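Local coordinates for protein malonyl CoA-ACP transacylase (Xanthomonas oryzae pv. oryzae, PDB 3K89) that probably transfers the malonyl group from malonyl-CoA to holo-acyl carrier protein, as a malonyltransferase of the fabD family, at residues His28-Ala38 / Ala70-Leu78; Pro229-Arg237 / Val257-Leu266. All coordinates share one frame; numbering follows the deposited sequence.

Contact 1: His28-Ala38 / Ala70-Leu78; sequences HPQIRETFAEA and AAGVAVWRL
His28 lays one face of its imidazole over the branched end of Leu78, whose CD1 stands 3.5 Å from the centre of the His28 ring and almost on its normal, a CH-pi contact that lets a polar ring border a greasy neighbour. Gln30 brings its amide across the second helix beside Ala74, Arg77 and Leu78, its plane turned 70° from the Arg77 guanidinium. Ile31 sets CG2 against Ala74 CB at 3.9 Å and also touches Leu24 of helix 22-27.

Thr34 is a knob in the hole formed by Ala70, Val73, Ala74 and Arg77. Chi1 of -64° puts OG1 beside the backbone N and CG2 anti to it, so that the methyl turns to the apolar floor at Ala74 while OG1 binds a water 2.8 Å away that also weakly accepts from Arg77 NH1. Phe35 receives the methyl of Ala70 over one ring face, and its CZ reaches Ala71 CB at 3.8 Å; Trp47 meets the same ring edge-to-face. Glu37, long and extended, is gripped end-on by Arg77: NH1 bonds OE1 at 2.9 Å and NH2 bonds OE2 at 3.1 Å. Both bonds are nearly straight and lie in the guanidinium plane, but reach the carboxylate from above its plane. Ala38 closes the row, its CB 3.5 Å from that of Ala70.

The axes of the two segments pass 8.8 Å apart at 138°, a spacing consistent with the alanines between them, and Ala74 returns the knob among Gln30, Ile31, Thr34 and Phe35: knobs-into-holes packing of two roughly antiparallel helices within the acyl transferase domain.

Contact 2: Pro229-Arg237 / Val257-Leu266; sequences PVVQNVDAR and VQWTGCVQAL
Asn233 runs alongside Val257, both side chains pointing the same way. Its CB lies 4.1 Å from Val257 CG1, and CG closes to 3.8 Å from that methyl. At the fork, OD1 touches both Val257 methyls but takes its hydrogen bond from Ser94 N; ND2 approaches the edge of the Trp259 indole, 4.0 Å from CE3, and donates to Gly92 O. Chi1 of -68° lays the side chain along Val257, and the two outside bonds fix the rotation of the amide, which stands 85° from the indole plane. An asparagine suits this buried place because one flat group offers both an acceptor and a donor.

Gln258 N donates to Asn233 O (3.0 Å, 155°), joining the two segments just where helix 259-268 starts. Cys262, slim and weakly polar, puts SG 3.5 Å from Gln232 O. Ala236, in a G1 beta bulge opposite Gln232, presses CB to within 3.5 Å of Gly261 C, where the glycine's lack of a side chain permits the approach. Val231 CG2 meets Leu266 CD2 at 3.9 Å.

Val257 also touches His203, predicted like Ser94 to be catalytic. The bonds to Gly92 and Ser94 attach Asn233 to the strand-to-helix turn around Ser94, consistent with the nucleophile elbow of an acyl transferase.

From the N terminus, after two short strands and helix 22-27, the chain enters helix 30-42 and returns in helix 61-81, so contact 1 closes a largely helical excursion of 31 residues. The chain then supplies strand 86-92, the turn bearing Ser94 and four of the five strands of the mixed sheet before contact 2 opens. That second loop, 19 residues with helix 242-254 in it, is closed when strand 257-258 and helix 259-268 return to residues 229-237. The two contacts therefore follow in series, neither nested nor crossed, with centres about 25 Å apart. Contact 1 joins two helices away from the predicted catalytic pair; contact 2 ties the hairpin beside strand 86-92 to an edge strand of the mixed sheet and the helix 259-268 that follows it.

Contact 1: His28-Ala38 / Ala70-Leu78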
loop_
_atom_site.group_PDB
_atom_site.type_symbol
_atom_site.label_atom_id
_atom_site.label_comp_id
_atom_site.label_asym_id
_atom_site.label_seq_id
_atom_site.Cartn_x
_atom_site.Cartn_y
_atom_site.Cartn_z
ATOM N N HIS A 28 -16.080 -7.479 -17.114
ATOM C CA HIS A 28 -16.420 -6.064 -16.893
ATOM C C HIS A 28 -15.534 -5.117 -17.688
ATOM O O HIS A 28 -14.369 -4.867 -17.319
ATOM C CB HIS A 28 -16.311 -5.710 -15.405
ATOM C CG HIS A 28 -17.147 -6.577 -14.524
ATOM N ND1 HIS A 28 -18.520 -6.473 -14.472
ATOM C CD2 HIS A 28 -16.808 -7.573 -13.674
ATOM C CE1 HIS A 28 -18.990 -7.362 -13.614
ATOM N NE2 HIS A 28 -17.974 -8.041 -13.114
ATOM N N PRO A 29 -16.079 -4.567 -18.775
ATOM C CA PRO A 29 -15.319 -3.666 -19.647
ATOM C C PRO A 29 -14.768 -2.439 -18.917
ATOM O O PRO A 29 -13.744 -1.898 -19.335
ATOM C CB PRO A 29 -16.351 -3.264 -20.721
ATOM C CG PRO A 29 -17.361 -4.386 -20.714
ATOM C CD PRO A 29 -17.450 -4.819 -19.275
ATOM N N GLN A 30 -15.432 -2.000 -17.842
ATOM C CA GLN A 30 -14.943 -0.841 -17.073
ATOM C C GLN A 30 -13.475 -1.029 -16.633
ATOM O O GLN A 30 -12.735 -0.065 -16.575
ATOM C CB GLN A 30 -15.871 -0.506 -15.876
ATOM C CG GLN A 30 -15.295 0.521 -14.843
ATOM C CD GLN A 30 -14.511 -0.158 -13.700
ATOM O OE1 GLN A 30 -15.054 -0.971 -12.955
ATOM N NE2 GLN A 30 -13.244 0.176 -13.568
ATOM N N ILE A 31 -13.045 -2.257 -16.349
ATOM C CA ILE A 31 -11.691 -2.468 -15.826
ATOM C C ILE A 31 -10.580 -1.957 -16.756
ATOM O O ILE A 31 -9.757 -1.132 -16.363
ATOM C CB ILE A 31 -11.451 -3.925 -15.369
ATOM C CG1 ILE A 31 -12.413 -4.232 -14.208
ATOM C CG2 ILE A 31 -9.979 -4.102 -14.936
ATOM C CD1 ILE A 31 -12.294 -5.597 -13.655
ATOM N N ARG A 32 -10.570 -2.412 -17.999
ATOM C CA ARG A 32 -9.553 -1.939 -18.939
ATOM C C ARG A 32 -9.703 -0.447 -19.269
ATOM O O ARG A 32 -8.717 0.230 -19.582
ATOM C CB ARG A 32 -9.574 -2.778 -20.215
ATOM C CG ARG A 32 -8.892 -4.121 -20.025
ATOM C CD ARG A 32 -9.114 -5.038 -21.196
ATOM N NE ARG A 32 -8.272 -4.664 -22.326
ATOM C CZ ARG A 32 -8.162 -5.382 -23.441
ATOM N NH1 ARG A 32 -8.847 -6.508 -23.576
ATOM N NH2 ARG A 32 -7.366 -4.974 -24.416
ATOM N N GLU A 33 -10.930 0.068 -19.190
ATOM C CA GLU A 33 -11.163 1.496 -19.392
ATOM C C GLU A 33 -10.471 2.312 -18.285
ATOM O O GLU A 33 -9.851 3.346 -18.561
ATOM C CB GLU A 33 -12.658 1.808 -19.450
ATOM C CG GLU A 33 -13.320 1.266 -20.696
ATOM C CD GLU A 33 -14.841 1.347 -20.638
ATOM O OE1 GLU A 33 -15.400 1.804 -19.611
ATOM O OE2 GLU A 33 -15.479 0.927 -21.632
ATOM N N THR A 34 -10.580 1.827 -17.044
ATOM C CA THR A 34 -9.917 2.463 -15.905
ATOM C C THR A 34 -8.398 2.418 -16.055
ATOM O O THR A 34 -7.723 3.419 -15.791
ATOM C CB THR A 34 -10.383 1.804 -14.597
ATOM O OG1 THR A 34 -11.780 2.077 -14.481
ATOM C CG2 THR A 34 -9.670 2.388 -13.388
ATOM N N PHE A 35 -7.866 1.275 -16.481
ATOM C CA PHE A 35 -6.419 1.182 -16.723
ATOM C C PHE A 35 -5.972 2.153 -17.812
ATOM O O PHE A 35 -4.928 2.770 -17.676
ATOM C CB PHE A 35 -5.985 -0.239 -17.082
ATOM C CG PHE A 35 -5.663 -1.098 -15.889
ATOM C CD1 PHE A 35 -6.680 -1.682 -15.148
ATOM C CD2 PHE A 35 -4.344 -1.345 -15.532
ATOM C CE1 PHE A 35 -6.388 -2.495 -14.035
ATOM C CE2 PHE A 35 -4.023 -2.149 -14.424
ATOM C CZ PHE A 35 -5.056 -2.737 -13.674
ATOM N N ALA A 36 -6.788 2.310 -18.850
ATOM C CA ALA A 36 -6.445 3.219 -19.941
ATOM C C ALA A 36 -6.363 4.656 -19.435
ATOM O O ALA A 36 -5.445 5.388 -19.786
ATOM C CB ALA A 36 -7.445 3.083 -21.079
ATOM N N GLU A 37 -7.303 5.032 -18.571
ATOM C CA GLU A 37 -7.335 6.368 -17.971
ATOM C C GLU A 37 -6.100 6.602 -17.094
ATOM O O GLU A 37 -5.434 7.629 -17.195
ATOM C CB GLU A 37 -8.625 6.503 -17.161
ATOM C CG GLU A 37 -8.858 7.854 -16.486
ATOM C CD GLU A 37 -10.179 7.925 -15.750
ATOM O OE1 GLU A 37 -11.112 7.168 -16.122
ATOM O OE2 GLU A 37 -10.288 8.766 -14.813
ATOM N N ALA A 38 -5.779 5.616 -16.269
ATOM C CA ALA A 38 -4.597 5.686 -15.422
ATOM C C ALA A 38 -3.335 5.763 -16.275
ATOM O O ALA A 38 -2.406 6.531 -15.950
ATOM C CB ALA A 38 -4.557 4.464 -14.479
ATOM N N ALA A 70 -4.081 1.831 -10.464
ATOM C CA ALA A 70 -5.095 1.537 -11.477
ATOM C C ALA A 70 -5.929 0.329 -11.072
ATOM O O ALA A 70 -7.148 0.374 -11.130
ATOM C CB ALA A 70 -4.439 1.326 -12.850
ATOM N N ALA A 71 -5.269 -0.721 -10.602
ATOM C CA ALA A 71 -5.958 -1.955 -10.229
ATOM C C ALA A 71 -6.943 -1.735 -9.081
ATOM O O ALA A 71 -8.083 -2.182 -9.148
ATOM C CB ALA A 71 -4.920 -3.022 -9.861
ATOM N N GLY A 72 -6.525 -0.994 -8.063
ATOM C CA GLY A 72 -7.420 -0.738 -6.922
ATOM C C GLY A 72 -8.596 0.145 -7.315
ATOM O O GLY A 72 -9.735 -0.094 -6.891
ATOM N N VAL A 73 -8.319 1.191 -8.089
ATOM C CA VAL A 73 -9.374 2.058 -8.557
ATOM C C VAL A 73 -10.325 1.298 -9.498
ATOM O O VAL A 73 -11.542 1.539 -9.447
ATOM C CB VAL A 73 -8.817 3.372 -9.180
ATOM C CG1 VAL A 73 -9.943 4.228 -9.758
ATOM C CG2 VAL A 73 -8.070 4.171 -8.108
ATOM N N ALA A 74 -9.806 0.381 -10.324
ATOM C CA ALA A 74 -10.699 -0.422 -11.197
ATOM C C ALA A 74 -11.704 -1.241 -10.374
ATOM O O ALA A 74 -12.906 -1.250 -10.676
ATOM C CB ALA A 74 -9.912 -1.330 -12.132
ATOM N N VAL A 75 -11.229 -1.903 -9.323
ATOM C CA VAL A 75 -12.131 -2.694 -8.481
ATOM C C VAL A 75 -13.105 -1.769 -7.715
ATOM O O VAL A 75 -14.284 -2.098 -7.555
ATOM C CB VAL A 75 -11.360 -3.638 -7.538
ATOM C CG1 VAL A 75 -12.363 -4.478 -6.691
ATOM C CG2 VAL A 75 -10.435 -4.554 -8.375
ATOM N N TRP A 76 -12.611 -0.607 -7.269
ATOM C CA TRP A 76 -13.440 0.392 -6.591
ATOM C C TRP A 76 -14.612 0.808 -7.482
ATOM O O TRP A 76 -15.763 0.843 -7.037
ATOM C CB TRP A 76 -12.590 1.629 -6.253
ATOM C CG TRP A 76 -13.406 2.805 -5.751
ATOM C CD1 TRP A 76 -13.689 3.973 -6.428
ATOM C CD2 TRP A 76 -14.037 2.913 -4.477
ATOM N NE1 TRP A 76 -14.444 4.804 -5.626
ATOM C CE2 TRP A 76 -14.677 4.179 -4.431
ATOM C CE3 TRP A 76 -14.110 2.076 -3.357
ATOM C CZ2 TRP A 76 -15.386 4.616 -3.319
ATOM C CZ3 TRP A 76 -14.823 2.512 -2.247
ATOM C CH2 TRP A 76 -15.452 3.776 -2.237
ATOM N N ARG A 77 -14.314 1.116 -8.738
ATOM C CA ARG A 77 -15.345 1.590 -9.675
ATOM C C ARG A 77 -16.360 0.493 -9.975
ATOM O O ARG A 77 -17.561 0.773 -10.105
ATOM C CB ARG A 77 -14.711 2.142 -10.946
ATOM C CG ARG A 77 -14.010 3.478 -10.694
ATOM C CD ARG A 77 -13.321 3.974 -11.945
ATOM N NE ARG A 77 -12.788 5.334 -11.777
ATOM C CZ ARG A 77 -12.202 6.020 -12.761
ATOM N NH1 ARG A 77 -12.050 5.468 -13.968
ATOM N NH2 ARG A 77 -11.732 7.244 -12.544
ATOM N N LEU A 78 -15.881 -0.746 -10.020
ATOM C CA LEU A 78 -16.760 -1.899 -10.227
ATOM C C LEU A 78 -17.741 -2.050 -9.076
ATOM O O LEU A 78 -18.958 -2.114 -9.300
ATOM C CB LEU A 78 -15.928 -3.175 -10.421
ATOM C CG LEU A 78 -16.668 -4.508 -10.584
ATOM C CD1 LEU A 78 -17.635 -4.476 -11.765
ATOM C CD2 LEU A 78 -15.652 -5.645 -10.744
HETATM O O HOH W 1 -13.407 3.791 -15.968
#

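Contact 2: Pro229-Arg237 / Val257-Leu266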
loop_
_atom_site.group_PDB
_atom_site.type_symbol
_atom_site.label_atom_id
_atom_site.label_comp_id
_atom_site.label_asym_id
_atom_site.label_seq_id
_atom_site.Cartn_x
_atom_site.Cartn_y
_atom_site.Cartn_z
ATOM N N PRO A 229 -13.462 9.535 4.523
ATOM C CA PRO A 229 -12.186 9.834 5.183
ATOM C C PRO A 229 -11.172 8.713 4.973
ATOM O O PRO A 229 -11.544 7.531 4.935
ATOM C CB PRO A 229 -12.549 9.960 6.665
ATOM C CG PRO A 229 -14.073 10.135 6.679
ATOM C CD PRO A 229 -14.557 9.373 5.502
ATOM N N VAL A 230 -9.914 9.117 4.879
ATOM C CA VAL A 230 -8.789 8.187 4.720
ATOM C C VAL A 230 -7.918 8.167 5.980
ATOM O O VAL A 230 -7.336 9.192 6.383
ATOM C CB VAL A 230 -7.954 8.549 3.468
ATOM C CG1 VAL A 230 -6.792 7.576 3.291
ATOM C CG2 VAL A 230 -8.832 8.540 2.229
ATOM N N VAL A 231 -7.862 7.000 6.615
ATOM C CA VAL A 231 -6.948 6.785 7.739
ATOM C C VAL A 231 -5.532 6.577 7.181
ATOM O O VAL A 231 -5.302 5.610 6.451
ATOM C CB VAL A 231 -7.387 5.561 8.566
ATOM C CG1 VAL A 231 -6.419 5.327 9.712
ATOM C CG2 VAL A 231 -8.809 5.759 9.082
ATOM N N GLN A 232 -4.613 7.492 7.507
ATOM C CA GLN A 232 -3.283 7.540 6.869
ATOM C C GLN A 232 -2.226 6.785 7.673
ATOM O O GLN A 232 -2.305 6.679 8.896
ATOM C CB GLN A 232 -2.909 8.986 6.595
ATOM C CG GLN A 232 -3.766 9.557 5.462
ATOM C CD GLN A 232 -3.295 10.903 4.955
ATOM O OE1 GLN A 232 -2.363 10.995 4.123
ATOM N NE2 GLN A 232 -3.964 11.956 5.402
ATOM N N ASN A 233 -1.254 6.223 6.963
ATOM C CA ASN A 233 -0.265 5.300 7.529
ATOM C C ASN A 233 0.683 5.894 8.553
ATOM O O ASN A 233 1.187 5.171 9.424
ATOM C CB ASN A 233 0.665 4.746 6.420
ATOM C CG ASN A 233 -0.031 3.804 5.395
ATOM O OD1 ASN A 233 0.549 3.547 4.343
ATOM N ND2 ASN A 233 -1.204 3.255 5.711
ATOM N N VAL A 234 1.025 7.174 8.408
ATOM C CA VAL A 234 2.128 7.700 9.222
ATOM C C VAL A 234 1.738 7.682 10.708
ATOM O O VAL A 234 2.582 7.453 11.570
ATOM C CB VAL A 234 2.592 9.101 8.754
ATOM C CG1 VAL A 234 1.500 10.180 8.956
ATOM C CG2 VAL A 234 3.894 9.505 9.474
ATOM N N ASP A 235 0.457 7.907 10.990
ATOM C CA ASP A 235 0.007 8.010 12.375
ATOM C C ASP A 235 -1.358 7.394 12.652
ATOM O O ASP A 235 -1.931 7.597 13.740
ATOM C CB ASP A 235 0.033 9.484 12.802
ATOM C CG ASP A 235 -0.896 10.361 11.976
ATOM O OD1 ASP A 235 -1.048 11.553 12.337
ATOM O OD2 ASP A 235 -1.488 9.870 10.991
ATOM N N ALA A 236 -1.874 6.645 11.676
ATOM C CA ALA A 236 -3.142 5.937 11.829
ATOM C C ALA A 236 -4.272 6.896 12.186
ATOM O O ALA A 236 -5.152 6.569 13.004
ATOM C CB ALA A 236 -3.004 4.807 12.868
ATOM N N ARG A 237 -4.243 8.069 11.558
ATOM C CA ARG A 237 -5.266 9.092 11.738
ATOM C C ARG A 237 -5.759 9.633 10.409
ATOM O O ARG A 237 -5.047 9.608 9.391
ATOM C CB ARG A 237 -4.715 10.292 12.531
ATOM C CG ARG A 237 -4.285 10.028 13.956
ATOM C CD ARG A 237 -3.944 11.394 14.614
ATOM N NE ARG A 237 -3.396 11.256 15.967
ATOM C CZ ARG A 237 -2.120 11.455 16.297
ATOM N NH1 ARG A 237 -1.735 11.301 17.561
ATOM N NH2 ARG A 237 -1.226 11.819 15.381
ATOM N N VAL A 257 5.217 2.512 8.079
ATOM C CA VAL A 257 3.788 2.305 7.843
ATOM C C VAL A 257 3.190 1.670 9.085
ATOM O O VAL A 257 3.585 0.583 9.482
ATOM C CB VAL A 257 3.565 1.387 6.615
ATOM C CG1 VAL A 257 2.116 0.894 6.494
ATOM C CG2 VAL A 257 3.951 2.109 5.348
ATOM N N GLN A 258 2.237 2.366 9.701
ATOM C CA GLN A 258 1.588 1.852 10.916
ATOM C C GLN A 258 0.352 1.051 10.502
ATOM O O GLN A 258 -0.793 1.492 10.703
ATOM C CB GLN A 258 1.186 3.019 11.846
ATOM C CG GLN A 258 2.349 3.964 12.259
ATOM C CD GLN A 258 3.381 3.335 13.177
ATOM O OE1 GLN A 258 4.499 3.859 13.304
ATOM N NE2 GLN A 258 3.024 2.239 13.842
ATOM N N TRP A 259 0.569 -0.093 9.845
ATOM C CA TRP A 259 -0.573 -0.823 9.292
ATOM C C TRP A 259 -1.434 -1.404 10.416
ATOM O O TRP A 259 -2.664 -1.259 10.397
ATOM C CB TRP A 259 -0.166 -1.896 8.254
ATOM C CG TRP A 259 -1.409 -2.492 7.621
ATOM C CD1 TRP A 259 -1.900 -3.784 7.758
ATOM C CD2 TRP A 259 -2.372 -1.781 6.834
ATOM N NE1 TRP A 259 -3.090 -3.902 7.076
ATOM C CE2 TRP A 259 -3.396 -2.698 6.491
ATOM C CE3 TRP A 259 -2.450 -0.457 6.358
ATOM C CZ2 TRP A 259 -4.506 -2.330 5.711
ATOM C CZ3 TRP A 259 -3.536 -0.096 5.563
ATOM C CH2 TRP A 259 -4.560 -1.032 5.258
ATOM N N THR A 260 -0.788 -2.003 11.412
ATOM C CA THR A 260 -1.524 -2.491 12.595
ATOM C C THR A 260 -2.364 -1.373 13.195
ATOM O O THR A 260 -3.551 -1.570 13.441
ATOM C CB THR A 260 -0.564 -3.095 13.616
ATOM O OG1 THR A 260 0.055 -4.229 13.015
ATOM C CG2 THR A 260 -1.303 -3.563 14.884
ATOM N N GLY A 261 -1.753 -0.201 13.366
ATOM C CA GLY A 261 -2.429 0.971 13.913
ATOM C C GLY A 261 -3.622 1.399 13.083
ATOM O O GLY A 261 -4.675 1.734 13.630
ATOM N N CYS A 262 -3.472 1.403 11.755
ATOM C CA CYS A 262 -4.582 1.796 10.877
ATOM C C CYS A 262 -5.770 0.845 11.012
ATOM O O CYS A 262 -6.910 1.280 11.093
ATOM C CB CYS A 262 -4.122 1.839 9.404
ATOM S SG CYS A 262 -3.071 3.270 9.021
ATOM N N VAL A 263 -5.498 -0.454 11.050
ATOM C CA VAL A 263 -6.559 -1.459 11.166
ATOM C C VAL A 263 -7.231 -1.349 12.541
ATOM O O VAL A 263 -8.454 -1.372 12.629
ATOM C CB VAL A 263 -6.031 -2.880 10.895
ATOM C CG1 VAL A 263 -7.103 -3.946 11.160
ATOM C CG2 VAL A 263 -5.551 -3.001 9.425
ATOM N N GLN A 264 -6.432 -1.195 13.587
ATOM C CA GLN A 264 -6.983 -0.968 14.939
ATOM C C GLN A 264 -7.822 0.310 14.996
ATOM O O GLN A 264 -8.859 0.351 15.680
ATOM C CB GLN A 264 -5.857 -0.933 15.987
ATOM C CG GLN A 264 -5.236 -2.313 16.221
ATOM C CD GLN A 264 -3.953 -2.273 17.059
ATOM O OE1 GLN A 264 -3.309 -1.234 17.202
ATOM N NE2 GLN A 264 -3.583 -3.421 17.612
ATOM N N ALA A 265 -7.403 1.341 14.262
ATOM C CA ALA A 265 -8.153 2.607 14.218
ATOM C C ALA A 265 -9.506 2.408 13.552
ATOM O O ALA A 265 -10.519 2.950 14.022
ATOM C CB ALA A 265 -7.352 3.718 13.523
ATOM N N LEU A 266 -9.520 1.650 12.449
ATOM C CA LEU A 266 -10.777 1.283 11.777
ATOM C C LEU A 266 -11.723 0.566 12.740
ATOM O O LEU A 266 -12.876 0.980 12.880
ATOM C CB LEU A 266 -10.520 0.411 10.544
ATOM C CG LEU A 266 -9.769 1.072 9.376
ATOM C CD1 LEU A 266 -9.463 0.009 8.302
ATOM C CD2 LEU A 266 -10.545 2.263 8.790
#